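Local coordinates for protein DNA polymerase (Bacillus phage phi29, PDB 2PY5) that replicates viral DNA by protein-primed, strand-displacing synthesis with high processivity and proofreads it with a 3'-5' exonuclease, at residues 244-249 with 483-488. The protein carries 2 engineered substitutions. Residues are numbered along the deposited sequence; the frame is centred on the assembly and turned at random. Where two conformers were deposited one is given.
Sequences EGMVFD and WAHEST. With EDO (1,2-ethanediol), chain B.
Met246 lays its terminal methyl over one face of the His485 imidazole, CE standing 3.5 Å from the ring centroid in a CH-pi contact offset toward the rim. The methionine chain, bent at chi3 (-42°), crosses the histidine at about a right angle, and C1 of a bound ethanediol, probably from the crystallisation liquor, lies over the opposite face. The imidazole is steadied from its own strand, where NE2 donates to OG1 of Thr488 at 2.9 Å in a bent bond (131°), close to the ring plane. Phe248 follows on the same face of the sheet, its CE2 against CB of His485, while CB of Phe248 rests 3.7 Å from CE3 of Trp483; beyond, the indole packs on helix 427-447.

Beneath these side chains the two strands run antiparallel, and Asp249 and Ala484 exchange a pair of backbone hydrogen bonds. At Val247 the register slips by one residue: its carbonyl oxygen accepts a hydrogen bond from the amide N of Glu486 at 2.8 Å and, weakly, one from that of Ser487, whose O accepts one from the amide N of Val247 in return. This classic beta bulge turns Glu486 toward strand 245-249. A chi1 of -177° sets CG of Glu486 anti to the backbone N, and the chain runs on extended toward Asp249. In the conformer given, OE2 of Glu486 lies 2.8 Å from OD2 of Asp249, a doubtful closeness because the aspartate was modelled in two positions.

Asp249 is a ligand of the catalytic magnesium, and in this conformer its OD1 lies near Asp458, a second ligand of the metal. The bulge brings Glu486 close to a metal ligand beside the polymerisation site, on the antiparallel sheet of the family-B palm.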
ATOM      1  N   GLU F 244      15.061 -16.203  23.098  1.00 28.48           N
ATOM      2  CA  GLU F 244      15.119 -14.748  23.125  1.00 29.57           C
ATOM      3  C   GLU F 244      15.713 -14.164  21.856  1.00 30.71           C
ATOM      4  O   GLU F 244      16.600 -14.757  21.241  1.00 29.96           O
ATOM      5  CB  GLU F 244      15.942 -14.263  24.299  1.00 29.50           C
ATOM      6  CG  GLU F 244      15.364 -14.578  25.642  1.00 31.40           C
ATOM      7  CD  GLU F 244      16.109 -13.870  26.753  1.00 31.94           C
ATOM      8  OE1 GLU F 244      17.358 -13.997  26.801  1.00 32.30           O
ATOM      9  OE2 GLU F 244      15.454 -13.210  27.589  1.00 31.72           O
ATOM     10  N   GLY F 245      15.244 -12.984  21.489  1.00 28.85           N
ATOM     11  CA  GLY F 245      15.727 -12.302  20.308  1.00 29.60           C
ATOM     12  C   GLY F 245      15.297 -10.855  20.308  1.00 29.39           C
ATOM     13  O   GLY F 245      14.676 -10.383  21.262  1.00 30.58           O
ATOM     14  N   MET F 246      15.620 -10.146  19.243  1.00 29.13           N
ATOM     15  CA  MET F 246      15.372  -8.714  19.211  1.00 29.96           C
ATOM     16  C   MET F 246      15.116  -8.264  17.789  1.00 29.52           C
ATOM     17  O   MET F 246      15.514  -8.931  16.835  1.00 30.83           O
ATOM     18  CB  MET F 246      16.570  -7.958  19.837  1.00 32.61           C
ATOM     19  CG  MET F 246      17.867  -8.079  19.054  1.00 33.62           C
ATOM     20  SD  MET F 246      19.353  -7.591  19.972  1.00 33.60           S
ATOM     21  CE  MET F 246      18.790  -6.120  20.830  1.00 35.83           C
ATOM     22  N   VAL F 247      14.451  -7.115  17.674  1.00 29.37           N
ATOM     23  CA  VAL F 247      14.073  -6.549  16.376  1.00 28.84           C
ATOM     24  C   VAL F 247      14.616  -5.137  16.264  1.00 30.80           C
ATOM     25  O   VAL F 247      14.470  -4.348  17.169  1.00 30.15           O
ATOM     26  CB  VAL F 247      12.546  -6.505  16.248  1.00 28.66           C
ATOM     27  CG1 VAL F 247      12.109  -5.857  14.941  1.00 31.03           C
ATOM     28  CG2 VAL F 247      11.974  -7.932  16.366  1.00 30.75           C
ATOM     29  N   PHE F 248      15.225  -4.847  15.115  1.00 30.52           N
ATOM     30  CA  PHE F 248      15.655  -3.506  14.753  1.00 29.97           C
ATOM     31  C   PHE F 248      14.867  -3.062  13.536  1.00 32.61           C
ATOM     32  O   PHE F 248      14.641  -3.861  12.632  1.00 32.51           O
ATOM     33  CB  PHE F 248      17.131  -3.503  14.413  1.00 30.34           C
ATOM     34  CG  PHE F 248      18.024  -3.826  15.575  1.00 30.35           C
ATOM     35  CD1 PHE F 248      18.407  -5.137  15.833  1.00 32.27           C
ATOM     36  CD2 PHE F 248      18.502  -2.818  16.405  1.00 30.36           C
ATOM     37  CE1 PHE F 248      19.239  -5.431  16.896  1.00 35.05           C
ATOM     38  CE2 PHE F 248      19.343  -3.112  17.457  1.00 31.98           C
ATOM     39  CZ  PHE F 248      19.697  -4.437  17.705  1.00 32.61           C
ATOM     40  N   ASP F 249      14.491  -1.776  13.515  1.00 32.13           N
ATOM     41  CA  ASP F 249      13.700  -1.213  12.437  0.50 31.07           C
ATOM     42  C   ASP F 249      14.323   0.121  12.025  1.00 32.00           C
ATOM     43  O   ASP F 249      14.546   0.971  12.873  1.00 32.20           O
ATOM     44  CB  ASP F 249      12.268  -1.025  12.939  0.50 32.43           C
ATOM     45  CG  ASP F 249      11.284  -0.704  11.846  0.50 32.96           C
ATOM     46  OD1 ASP F 249      11.675  -0.595  10.668  0.50 32.97           O
ATOM     47  OD2 ASP F 249      10.084  -0.575  12.178  0.50 35.45           O
ATOM     48  N   TRP F 483      19.040   2.530  12.646  1.00 33.60           N
ATOM     49  CA  TRP F 483      18.249   1.385  13.108  1.00 32.90           C
ATOM     50  C   TRP F 483      17.813   1.602  14.541  1.00 30.44           C
ATOM     51  O   TRP F 483      18.655   1.781  15.418  1.00 33.12           O
ATOM     52  CB  TRP F 483      19.074   0.107  13.056  1.00 31.55           C
ATOM     53  CG  TRP F 483      19.420  -0.316  11.686  1.00 31.80           C
ATOM     54  CD1 TRP F 483      20.512   0.066  10.960  1.00 32.93           C
ATOM     55  CD2 TRP F 483      18.674  -1.202  10.863  1.00 32.35           C
ATOM     56  NE1 TRP F 483      20.490  -0.535   9.720  1.00 33.94           N
ATOM     57  CE2 TRP F 483      19.366  -1.317   9.634  1.00 32.81           C
ATOM     58  CE3 TRP F 483      17.480  -1.911  11.037  1.00 30.85           C
ATOM     59  CZ2 TRP F 483      18.902  -2.121   8.593  1.00 32.64           C
ATOM     60  CZ3 TRP F 483      17.014  -2.688   9.998  1.00 30.42           C
ATOM     61  CH2 TRP F 483      17.730  -2.791   8.787  1.00 31.18           C
ATOM     62  N   ALA F 484      16.510   1.594  14.781  1.00 30.98           N
ATOM     63  CA  ALA F 484      15.998   1.644  16.153  1.00 30.06           C
ATOM     64  C   ALA F 484      15.932   0.227  16.679  1.00 31.13           C
ATOM     65  O   ALA F 484      15.476  -0.674  15.985  1.00 33.29           O
ATOM     66  CB  ALA F 484      14.611   2.252  16.186  1.00 32.45           C
ATOM     67  N   HIS F 485      16.368   0.033  17.915  1.00 31.66           N
ATOM     68  CA  HIS F 485      16.070  -1.202  18.627  1.00 31.10           C
ATOM     69  C   HIS F 485      14.602  -1.101  19.033  1.00 31.37           C
ATOM     70  O   HIS F 485      14.228  -0.340  19.939  1.00 34.16           O
ATOM     71  CB  HIS F 485      16.989  -1.371  19.830  1.00 31.17           C
ATOM     72  CG  HIS F 485      16.691  -2.589  20.654  1.00 28.94           C
ATOM     73  ND1 HIS F 485      17.158  -2.736  21.947  1.00 31.51           N
ATOM     74  CD2 HIS F 485      15.963  -3.703  20.382  1.00 31.35           C
ATOM     75  CE1 HIS F 485      16.743  -3.901  22.423  1.00 31.81           C
ATOM     76  NE2 HIS F 485      16.000  -4.495  21.505  1.00 30.86           N
ATOM     77  N   GLU F 486      13.769  -1.852  18.338  1.00 32.00           N
ATOM     78  CA  GLU F 486      12.333  -1.714  18.433  1.00 32.26           C
ATOM     79  C   GLU F 486      11.750  -2.536  19.573  1.00 32.71           C
ATOM     80  O   GLU F 486      10.828  -2.080  20.265  1.00 34.00           O
ATOM     81  CB  GLU F 486      11.711  -2.147  17.111  1.00 35.28           C
ATOM     82  CG  GLU F 486      10.218  -1.998  17.021  1.00 38.21           C
ATOM     83  CD  GLU F 486       9.764  -2.128  15.603  1.00 44.11           C
ATOM     84  OE1 GLU F 486       9.493  -3.273  15.169  1.00 45.35           O
ATOM     85  OE2 GLU F 486       9.725  -1.090  14.896  1.00 44.04           O
ATOM     86  N   SER F 487      12.254  -3.759  19.738  1.00 32.48           N
ATOM     87  CA  SER F 487      11.700  -4.666  20.730  1.00 31.47           C
ATOM     88  C   SER F 487      12.646  -5.802  21.013  1.00 31.20           C
ATOM     89  O   SER F 487      13.628  -6.028  20.284  1.00 28.89           O
ATOM     90  CB  SER F 487      10.372  -5.241  20.253  1.00 33.28           C
ATOM     91  OG  SER F 487      10.561  -5.983  19.079  1.00 34.41           O
ATOM     92  N   THR F 488      12.348  -6.494  22.105  1.00 30.33           N
ATOM     93  CA  THR F 488      13.036  -7.727  22.483  1.00 30.11           C
ATOM     94  C   THR F 488      11.979  -8.740  22.865  1.00 29.17           C
ATOM     95  O   THR F 488      11.009  -8.387  23.527  1.00 28.69           O
ATOM     96  CB  THR F 488      13.992  -7.493  23.662  1.00 29.97           C
ATOM     97  OG1 THR F 488      14.883  -6.414  23.340  1.00 33.27           O
ATOM     98  CG2 THR F 488      14.788  -8.758  24.012  1.00 31.01           C
TER
HETATM   99  C1  EDO B9012      13.371  -2.558  23.454  1.00 54.91           C
HETATM  100  O1  EDO B9012      13.253  -1.354  22.690  1.00 53.12           O
HETATM  101  C2  EDO B9012      14.224  -2.303  24.692  1.00 56.22           C
HETATM  102  O2  EDO B9012      13.852  -1.072  25.334  1.00 57.51           O